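PKS (Streptomyces albus, PDB 4OQJ) probably catalyses the decarboxylative Claisen condensation that extends a polyketide chain, acting as a ketosynthase domain of the assembly line that makes the antibiotic oxazolomycin. Local coordinates at residues L82-A85 against D86-D89; E101-P105 against Q106-F110; G122-P125 against Q126-E129; P584-E587 against L588-H592; A596-A599 against V600-T604. All coordinates share one frame; numbering follows the deposited sequence.

Interaction 1. Residues L82-A85 against D86-D89; sequences LVDA and DKFD
The carboxylates of D84 and D86 both meet the ammonium group of K87, D84 through the anti side of OD1 and D86 through the syn side of its OD1. K87 NZ lies 2.7 Å from D84 OD1, tilted 34° from that carboxylate plane. It reaches D86 OD1 at 2.9 Å, closer to the plane of this second carboxylate, and has a weak second bond to D86 OD2. The lysine chain is bent at chi2 and chi4, which brings NZ back between the carboxylates of D84 and D86, with K87 CG 3.5 Å from D84 CB. D84 OD1 and D86 OD1 stand only 4.1 Å apart, a repulsion that the shared lysine would offset. Each acid has a second cation on its other oxygen: D84 OD2 pairs with R701 and D86 OD2 with R703, so the network ties this loop to the last modelled residues of the chain. A water bridges A85 O and K87 O at 2.8 Å from each. The backbone is drawn together by K87 N donating to D84 O (3.0 Å, 163°); this bond closes a type I beta turn over D84-K87, which overlaps a type II turn over L82-A85, in the ketosynthase loop between strand 75-79 and helix 97-102.

Interaction 2. Residues E101-P105 against Q106-F110; sequences ELIDP and QQRQF
D104 is the N-cap of helix 105-121, and the contact is the tight corner by which the chain leaves helix 97-102 and enters that helix. Among the capping bonds, Q106 N donates to D104 OD1 (3.0 Å) from well above the carboxylate plane. The Q106 amide adds a second grip: NE2 lies 2.8 Å from D104 OD2, on its syn lone pair, at an almost straight 170°. With CG of D104 anti to its own nitrogen (chi1 178°), the carboxylate is turned over the first turn of the helix, where both donors find it. A water links D104 OD2 to Q107 NE2, whose amide oxygen is held by R175.

The backbone bonds start the helix: D104 O accepts from both Q107 N and R108 N, and P105 O takes Q109 N at 2.8 Å.

Apolar packing is modest, I103 CG2 resting 3.8 Å from both Q107 CB and R108 CG. P105 lies over one face of the R108 guanidinium, its CG 3.7 Å from NH2.

The remaining polar contact is that guanidinium's side-on grip on the carbonyl that follows the earlier helix. R108 NH1 turns to H704 O near the end of the modelled chain, while NE at 2.8 Å and NH2 at 2.9 Å converge on I103 O, which lies close to the guanidinium plane.

Interaction 3. Residues G122-P125 against Q126-E129; sequences GYDP and QRGE
A type I beta turn, D124 to R127, carries the chain out of helix 105-121 toward strand 132-138 of the central sheet in the ketosynthase fold. G122, with positive phi, ends the helix as the C-prime residue of a Schellman motif, and the turn follows two residues later. The turn is closed by R127 N donating to D124 O at 3.0 Å.

D124 also fastens the turn through its side chain, whose two oxygens have different tasks. Its CG is anti to the backbone nitrogen (chi1 174°), which swings the carboxylate beside the carbonyl and over the residues that follow. OD1 then accepts from Q126 N at 3.0 Å, the amide lying 59° out of the carboxylate plane; this bond from the residue two positions on is that of an Asx turn. OD2 forms a salt bridge with R127, which bends at chi3 to present the NE side of its guanidinium.

The polar ends reach further. R127 NH1 donates to A504 O, and NH2 weakly to R507 O, so the arginine joins this turn to the C-terminal end of helix 496-505 and the residues just after it. P125 O is held by N181 and by a water that also serves G128 O. A second water connects D124 OD2, 2.6 Å away, with Q126 OE1. The carboxylate and guanidinium planes stand 65° apart, yet OD2 lies within the guanidinium plane, 2.9 Å from R127 NE and 3.2 Å from R127 NH2.

Interaction 4. Residues P584-E587 against L588-H592; sequences PAAE and LLRGH
R590 folds back over the preceding turn because its CG is anti to the carbonyl carbon (chi1 -79°) and its chain bends at chi3 (-28°), an angle off the staggered values. The bend lays the guanidinium over the backbone of A586 and E587: one face covers A586 O, which lies 3.4 Å above the plane and toward its rim, with E587 N above the same face. R590 NH2 approaches E587 CG at 3.2 Å, whereas E587 OE2 is 4.8 Å from that nitrogen. The acid and the arginine are thus neighbours of opposite charge, their planes only 13° apart, without a salt bridge; any attraction is through space.

The backbone evidence describes a short helix. P584 is at the N-cap position, and its carbonyl O accepts L588 N at 3.2 Å. L589 N follows with A585 O at 2.9 Å, nearly in line with that carbonyl. The next amide, R590 N, makes two weak bonds, to A586 O and E587 O, and G591 N donates to L588 O.

Opposed to this exposed charged side, the leucines face the protein. L588 packs on F574 and A578 of helix 568-581 and on A599 of helix 594-610, while L589 meets A560 and Y564 of helix 557-566, so helix 585-590 packs against helices 557-566, 568-581 and 594-610.

Interaction 5. Residues A596-A599 against V600-T604; sequences AAFA and VQYAT
F598 and Y602 form an i to i+4 aromatic pair on the alpha helix 594-610, which packs among helices 557-566, 568-581 and 627-635. The two side chains run alongside each other in the same direction, each with CG anti to its backbone nitrogen (chi1 174° and 178°). The tight part is where the tyrosine's methylene sits on the phenylalanine: Y602 CB is a CH-pi donor over one face of the F598 ring, 4.2 Å from its centroid, and 3.9 Å from F598 CE2. The rings themselves are the loose part. Their planes are within 20° of parallel, but with centroids separated by 5.6 Å the offset is large enough that little of one ring lies over the other. F598 is buried against A629, L632 and L633 of helix 627-635, whereas Y602, which also touches L632, is partly exposed.

V600 places CG2 3.3 Å from A596 O and faces H559 and A560 of helix 557-566; A599 and V600 also meet F574 of helix 568-581, and T604 touches L563 and F570. The regular i to i+4 bonds include a short one from Y602 N to F598 O, 2.7 Å, nearly in line with the carbonyl.

Two side chains fold back to add bonds to this backbone. T604 OG1 donates to V600 O, which T604 N also uses, from the opposite face. Q601 behaves likewise while its OE1 accepts from V551 N: A597 O receives Q601 N at 3.3 Å from one face of the carbonyl plane and Q601 NE2 at 3.2 Å from the other.

How the interactions relate
From the N terminus the five contacts come in series; each is a local turn or helical segment, and none nests within or crosses another. Interaction 1 turns the loop before helix 97-102, and interaction 2 makes the corner into helix 105-121. These two touch, with K87 O 3.2 Å from Q109 NE2, and both reach the segment around R701-H704. Interaction 3 closes the turn at the far end of helix 105-121, its centre about 24 Å from that of interaction 2. Interactions 4 and 5 lie in a distant helical region on successive helices, 585-590 and 594-610, and meet where L588 O is 3.4 Å from A596 CB.

Interaction 1. Residues L82-A85 against D86-D89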
# COMPACT_ATOMS: atom_id res chain seq x y z
N LEU A 82 5.33 10.90 23.80
CA LEU A 82 6.48 10.07 23.53
C LEU A 82 7.76 10.82 23.93
O LEU A 82 8.13 11.81 23.29
CB LEU A 82 6.53 9.68 22.06
CG LEU A 82 7.75 8.83 21.68
CD1 LEU A 82 7.73 7.50 22.43
CD2 LEU A 82 7.77 8.61 20.17
N VAL A 83 8.42 10.37 24.99
CA VAL A 83 9.65 11.01 25.46
C VAL A 83 10.76 10.87 24.42
O VAL A 83 10.90 9.82 23.79
CB VAL A 83 10.12 10.40 26.80
CG1 VAL A 83 11.41 11.08 27.29
CG2 VAL A 83 9.03 10.52 27.86
N ASP A 84 11.53 11.94 24.26
CA ASP A 84 12.69 11.96 23.36
C ASP A 84 12.32 11.74 21.90
O ASP A 84 13.13 11.25 21.12
CB ASP A 84 13.73 10.92 23.79
CG ASP A 84 14.57 11.39 24.97
OD1 ASP A 84 14.69 12.61 25.20
OD2 ASP A 84 15.12 10.52 25.66
N ALA A 85 11.11 12.14 21.52
CA ALA A 85 10.72 12.09 20.12
C ALA A 85 11.63 12.97 19.24
O ALA A 85 11.73 12.76 18.04
CB ALA A 85 9.27 12.51 19.98
N ASP A 86 12.28 13.94 19.86
CA ASP A 86 13.18 14.86 19.18
C ASP A 86 14.60 14.32 19.00
O ASP A 86 15.43 14.94 18.32
CB ASP A 86 13.25 16.17 19.96
CG ASP A 86 13.83 15.99 21.37
OD1 ASP A 86 13.56 14.95 22.01
OD2 ASP A 86 14.58 16.88 21.83
N LYS A 87 14.90 13.18 19.62
CA LYS A 87 16.26 12.62 19.61
C LYS A 87 16.49 11.70 18.42
O LYS A 87 15.58 10.98 18.01
CB LYS A 87 16.54 11.86 20.91
CG LYS A 87 16.26 12.67 22.19
CD LYS A 87 17.13 13.91 22.27
CE LYS A 87 17.06 14.57 23.66
NZ LYS A 87 15.65 14.88 24.07
N PHE A 88 17.69 11.73 17.85
CA PHE A 88 17.99 10.92 16.66
C PHE A 88 19.49 10.78 16.44
O PHE A 88 20.24 11.77 16.46
CB PHE A 88 17.30 11.53 15.43
CG PHE A 88 17.58 10.83 14.14
CD1 PHE A 88 17.08 9.56 13.90
CD2 PHE A 88 18.30 11.46 13.13
CE1 PHE A 88 17.31 8.91 12.69
CE2 PHE A 88 18.55 10.83 11.91
CZ PHE A 88 18.05 9.55 11.68
N ASP A 89 19.93 9.54 16.22
CA ASP A 89 21.35 9.24 16.05
C ASP A 89 21.75 9.40 14.59
O ASP A 89 21.92 8.42 13.86
CB ASP A 89 21.68 7.83 16.53
CG ASP A 89 23.18 7.59 16.69
OD1 ASP A 89 24.02 8.30 16.08
OD2 ASP A 89 23.53 6.66 17.45
O HOH W 1 13.79 12.24 16.29

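Interaction 2. Residues E101-P105 against Q106-F110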
# COMPACT_ATOMS: atom_id res chain seq x y z
N GLU A 101 17.72 17.69 11.08
CA GLU A 101 16.80 18.73 11.53
C GLU A 101 15.60 18.84 10.59
O GLU A 101 14.49 19.09 11.03
CB GLU A 101 17.54 20.06 11.60
CG GLU A 101 16.65 21.26 11.88
CD GLU A 101 17.45 22.55 12.05
OE1 GLU A 101 17.24 23.49 11.26
OE2 GLU A 101 18.29 22.60 12.98
N LEU A 102 15.84 18.66 9.29
CA LEU A 102 14.76 18.76 8.32
C LEU A 102 13.80 17.56 8.35
O LEU A 102 12.61 17.72 8.09
CB LEU A 102 15.33 18.90 6.91
CG LEU A 102 15.95 20.26 6.55
CD1 LEU A 102 16.38 20.24 5.10
CD2 LEU A 102 14.98 21.41 6.79
N ILE A 103 14.30 16.37 8.67
CA ILE A 103 13.48 15.17 8.60
C ILE A 103 12.41 15.16 9.69
O ILE A 103 12.69 15.39 10.87
CB ILE A 103 14.33 13.88 8.73
CG1 ILE A 103 15.36 13.80 7.60
CG2 ILE A 103 13.44 12.63 8.65
CD1 ILE A 103 16.41 12.68 7.77
N ASP A 104 11.18 14.93 9.26
CA ASP A 104 10.05 14.73 10.16
C ASP A 104 10.45 13.76 11.28
O ASP A 104 10.93 12.67 11.02
CB ASP A 104 8.85 14.21 9.35
CG ASP A 104 7.60 13.91 10.20
OD1 ASP A 104 7.57 14.21 11.41
OD2 ASP A 104 6.62 13.39 9.62
N PRO A 105 10.27 14.17 12.55
CA PRO A 105 10.54 13.24 13.66
C PRO A 105 9.81 11.90 13.53
O PRO A 105 10.32 10.90 14.00
CB PRO A 105 10.01 13.99 14.89
CG PRO A 105 10.00 15.42 14.50
CD PRO A 105 9.79 15.48 13.02
N GLN A 106 8.64 11.87 12.90
CA GLN A 106 7.96 10.59 12.71
C GLN A 106 8.81 9.61 11.90
O GLN A 106 8.82 8.42 12.18
CB GLN A 106 6.61 10.81 12.03
CG GLN A 106 5.66 11.69 12.84
CD GLN A 106 4.32 11.85 12.15
OE1 GLN A 106 3.29 11.46 12.69
NE2 GLN A 106 4.34 12.43 10.96
N GLN A 107 9.52 10.13 10.89
CA GLN A 107 10.35 9.29 10.01
C GLN A 107 11.64 8.91 10.71
O GLN A 107 12.13 7.80 10.54
CB GLN A 107 10.64 10.01 8.68
CG GLN A 107 9.38 10.27 7.88
CD GLN A 107 9.60 10.56 6.41
OE1 GLN A 107 10.59 10.13 5.81
NE2 GLN A 107 8.64 11.27 5.81
N ARG A 108 12.19 9.83 11.50
CA ARG A 108 13.38 9.51 12.30
C ARG A 108 13.08 8.43 13.32
O ARG A 108 13.85 7.47 13.46
CB ARG A 108 13.89 10.75 13.03
CG ARG A 108 14.61 11.75 12.12
CD ARG A 108 15.10 12.90 12.93
NE ARG A 108 14.32 14.13 12.81
CZ ARG A 108 14.16 15.02 13.79
NH1 ARG A 108 14.61 14.77 15.02
NH2 ARG A 108 13.53 16.16 13.56
N GLN A 109 11.97 8.58 14.03
CA GLN A 109 11.60 7.59 15.03
C GLN A 109 11.26 6.25 14.36
O GLN A 109 11.57 5.19 14.91
CB GLN A 109 10.42 8.10 15.85
CG GLN A 109 10.81 9.24 16.78
CD GLN A 109 11.67 8.79 17.93
OE1 GLN A 109 11.37 7.80 18.58
NE2 GLN A 109 12.74 9.52 18.19
N PHE A 110 10.65 6.28 13.18
CA PHE A 110 10.33 5.02 12.51
C PHE A 110 11.62 4.31 12.10
O PHE A 110 11.72 3.10 12.19
CB PHE A 110 9.45 5.17 11.27
CG PHE A 110 9.10 3.85 10.67
CD1 PHE A 110 8.16 3.02 11.29
CD2 PHE A 110 9.79 3.37 9.58
CE1 PHE A 110 7.89 1.77 10.78
CE2 PHE A 110 9.52 2.11 9.07
CZ PHE A 110 8.57 1.31 9.66
O HOH W 2 6.42 12.50 7.04

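Interaction 3. Residues G122-P125 against Q126-E129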
# COMPACT_ATOMS: atom_id res chain seq x y z
N GLY A 122 17.14 -10.48 14.95
CA GLY A 122 18.45 -11.09 14.81
C GLY A 122 19.01 -11.02 13.39
O GLY A 122 19.92 -11.77 13.07
N TYR A 123 18.49 -10.10 12.57
CA TYR A 123 18.94 -9.97 11.18
C TYR A 123 19.57 -8.61 10.88
O TYR A 123 18.98 -7.57 11.15
CB TYR A 123 17.77 -10.23 10.21
CG TYR A 123 17.43 -11.69 10.11
CD1 TYR A 123 16.51 -12.28 10.99
CD2 TYR A 123 18.06 -12.51 9.19
CE1 TYR A 123 16.21 -13.63 10.93
CE2 TYR A 123 17.78 -13.86 9.12
CZ TYR A 123 16.86 -14.41 9.99
OH TYR A 123 16.60 -15.75 9.91
N ASP A 124 20.80 -8.66 10.37
CA ASP A 124 21.50 -7.49 9.85
C ASP A 124 21.30 -7.45 8.33
O ASP A 124 21.91 -8.24 7.60
CB ASP A 124 23.00 -7.57 10.21
CG ASP A 124 23.81 -6.45 9.57
OD1 ASP A 124 23.21 -5.50 9.02
OD2 ASP A 124 25.07 -6.54 9.64
N PRO A 125 20.44 -6.55 7.85
CA PRO A 125 20.18 -6.59 6.40
C PRO A 125 21.35 -6.14 5.54
O PRO A 125 21.28 -6.27 4.31
CB PRO A 125 19.00 -5.61 6.22
CG PRO A 125 18.50 -5.30 7.58
CD PRO A 125 19.63 -5.53 8.54
N GLN A 126 22.43 -5.63 6.14
CA GLN A 126 23.60 -5.29 5.34
C GLN A 126 24.35 -6.54 4.90
O GLN A 126 25.25 -6.47 4.07
CB GLN A 126 24.55 -4.37 6.11
CG GLN A 126 23.94 -3.03 6.47
CD GLN A 126 24.95 -2.08 7.07
OE1 GLN A 126 25.91 -2.49 7.73
NE2 GLN A 126 24.77 -0.79 6.81
N ARG A 127 23.98 -7.69 5.46
CA ARG A 127 24.61 -8.96 5.08
C ARG A 127 23.52 -9.96 4.70
O ARG A 127 22.35 -9.74 5.01
CB ARG A 127 25.46 -9.50 6.22
CG ARG A 127 26.72 -8.67 6.53
CD ARG A 127 27.46 -9.24 7.76
NE ARG A 127 26.84 -8.81 9.02
CZ ARG A 127 27.06 -9.38 10.20
NH1 ARG A 127 27.87 -10.43 10.31
NH2 ARG A 127 26.47 -8.90 11.28
N GLY A 128 23.89 -11.04 4.03
CA GLY A 128 22.93 -12.10 3.74
C GLY A 128 22.16 -11.90 2.46
O GLY A 128 22.31 -10.87 1.77
N GLU A 129 21.33 -12.89 2.13
CA GLU A 129 20.64 -12.93 0.84
C GLU A 129 19.13 -12.73 0.98
O GLU A 129 18.40 -12.83 0.01
CB GLU A 129 20.91 -14.27 0.14
O HOH W 3 26.77 -4.77 8.90
O HOH W 4 22.49 -7.97 2.24

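Interaction 4. Residues P584-E587 against L588-H592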
# COMPACT_ATOMS: atom_id res chain seq x y z
N PRO A 584 52.86 -38.33 8.96
CA PRO A 584 51.49 -38.59 9.43
C PRO A 584 50.99 -37.53 10.41
O PRO A 584 51.77 -37.04 11.23
CB PRO A 584 51.60 -39.96 10.11
CG PRO A 584 52.77 -40.61 9.44
CD PRO A 584 53.74 -39.50 9.14
N ALA A 585 49.71 -37.18 10.32
CA ALA A 585 49.12 -36.17 11.19
C ALA A 585 49.31 -36.51 12.66
O ALA A 585 49.65 -35.65 13.47
CB ALA A 585 47.64 -36.00 10.88
N ALA A 586 49.08 -37.77 13.02
CA ALA A 586 49.23 -38.23 14.40
C ALA A 586 50.64 -37.97 14.93
O ALA A 586 50.82 -37.67 16.11
CB ALA A 586 48.89 -39.70 14.51
N GLU A 587 51.63 -38.10 14.05
CA GLU A 587 53.01 -37.83 14.42
C GLU A 587 53.22 -36.35 14.70
O GLU A 587 53.80 -35.99 15.72
CB GLU A 587 53.96 -38.30 13.31
CG GLU A 587 54.63 -39.63 13.59
CD GLU A 587 55.43 -40.13 12.41
OE1 GLU A 587 56.34 -39.40 11.96
OE2 GLU A 587 55.15 -41.26 11.93
N LEU A 588 52.75 -35.50 13.80
CA LEU A 588 52.92 -34.05 13.98
C LEU A 588 52.16 -33.53 15.21
O LEU A 588 52.66 -32.65 15.92
CB LEU A 588 52.44 -33.31 12.73
CG LEU A 588 53.35 -33.36 11.51
CD1 LEU A 588 52.64 -32.79 10.29
CD2 LEU A 588 54.63 -32.61 11.76
N LEU A 589 50.97 -34.06 15.48
CA LEU A 589 50.17 -33.62 16.62
C LEU A 589 50.84 -33.92 17.95
O LEU A 589 50.56 -33.28 18.96
CB LEU A 589 48.79 -34.28 16.61
CG LEU A 589 47.75 -33.85 15.57
CD1 LEU A 589 46.50 -34.72 15.74
CD2 LEU A 589 47.39 -32.37 15.68
N ARG A 590 51.70 -34.93 17.94
CA ARG A 590 52.45 -35.35 19.12
C ARG A 590 53.77 -34.63 19.20
O ARG A 590 54.45 -34.66 20.23
CB ARG A 590 52.70 -36.86 19.10
CG ARG A 590 51.51 -37.71 19.52
CD ARG A 590 51.74 -39.22 19.31
NE ARG A 590 52.68 -39.53 18.23
CZ ARG A 590 52.54 -40.53 17.36
NH1 ARG A 590 51.49 -41.35 17.41
NH2 ARG A 590 53.46 -40.72 16.41
N GLY A 591 54.16 -33.99 18.10
CA GLY A 591 55.52 -33.50 17.95
C GLY A 591 55.84 -32.22 18.68
O GLY A 591 54.96 -31.39 18.96
N HIS A 592 57.12 -32.05 18.99
CA HIS A 592 57.64 -30.84 19.62
C HIS A 592 58.57 -30.06 18.69
O HIS A 592 59.01 -28.96 19.03
CB HIS A 592 58.40 -31.19 20.89
CG HIS A 592 57.53 -31.64 22.03
ND1 HIS A 592 57.39 -32.97 22.38
CD2 HIS A 592 56.78 -30.94 22.91
CE1 HIS A 592 56.59 -33.06 23.42
NE2 HIS A 592 56.20 -31.84 23.76

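Interaction 5. Residues A596-A599 against V600-T604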
# COMPACT_ATOMS: atom_id res chain seq x y z
N ALA A 596 56.29 -29.65 13.53
CA ALA A 596 55.04 -29.69 14.27
C ALA A 596 54.56 -28.28 14.58
O ALA A 596 53.38 -27.98 14.44
CB ALA A 596 55.22 -30.48 15.55
N ALA A 597 55.47 -27.41 14.99
CA ALA A 597 55.12 -26.03 15.30
C ALA A 597 54.65 -25.32 14.04
O ALA A 597 53.68 -24.56 14.08
CB ALA A 597 56.30 -25.29 15.92
N PHE A 598 55.32 -25.56 12.92
CA PHE A 598 54.88 -25.00 11.65
C PHE A 598 53.46 -25.46 11.31
O PHE A 598 52.58 -24.63 11.07
CB PHE A 598 55.82 -25.39 10.50
CG PHE A 598 55.32 -24.96 9.16
CD1 PHE A 598 55.52 -23.66 8.71
CD2 PHE A 598 54.62 -25.84 8.36
CE1 PHE A 598 55.03 -23.26 7.49
CE2 PHE A 598 54.14 -25.44 7.13
CZ PHE A 598 54.35 -24.15 6.70
N ALA A 599 53.25 -26.77 11.29
CA ALA A 599 51.96 -27.36 10.91
C ALA A 599 50.78 -26.75 11.67
O ALA A 599 49.81 -26.33 11.06
CB ALA A 599 51.99 -28.86 11.11
N VAL A 600 50.87 -26.70 12.99
CA VAL A 600 49.80 -26.14 13.81
C VAL A 600 49.54 -24.69 13.44
O VAL A 600 48.39 -24.28 13.33
CB VAL A 600 50.14 -26.21 15.30
CG1 VAL A 600 49.01 -25.59 16.14
CG2 VAL A 600 50.34 -27.65 15.71
N GLN A 601 50.60 -23.91 13.23
CA GLN A 601 50.44 -22.50 12.91
C GLN A 601 49.88 -22.31 11.50
O GLN A 601 49.02 -21.46 11.29
CB GLN A 601 51.77 -21.75 13.07
CG GLN A 601 52.18 -21.55 14.52
CD GLN A 601 53.50 -20.79 14.66
OE1 GLN A 601 53.50 -19.57 14.85
NE2 GLN A 601 54.60 -21.50 14.60
N TYR A 602 50.37 -23.10 10.54
CA TYR A 602 49.91 -23.02 9.17
C TYR A 602 48.43 -23.37 9.09
O TYR A 602 47.64 -22.67 8.45
CB TYR A 602 50.71 -23.96 8.25
CG TYR A 602 50.23 -23.94 6.81
CD1 TYR A 602 50.65 -22.96 5.93
CD2 TYR A 602 49.35 -24.90 6.34
CE1 TYR A 602 50.21 -22.93 4.61
CE2 TYR A 602 48.90 -24.89 5.03
CZ TYR A 602 49.33 -23.90 4.17
OH TYR A 602 48.89 -23.88 2.86
N ALA A 603 48.04 -24.46 9.75
CA ALA A 603 46.65 -24.88 9.75
C ALA A 603 45.75 -23.82 10.39
O ALA A 603 44.64 -23.59 9.92
CB ALA A 603 46.51 -26.20 10.46
N THR A 604 46.22 -23.19 11.47
CA THR A 604 45.45 -22.13 12.12
C THR A 604 45.26 -20.95 11.14
O THR A 604 44.15 -20.43 10.98
CB THR A 604 46.12 -21.62 13.42
OG1 THR A 604 46.23 -22.69 14.36
CG2 THR A 604 45.32 -20.50 14.05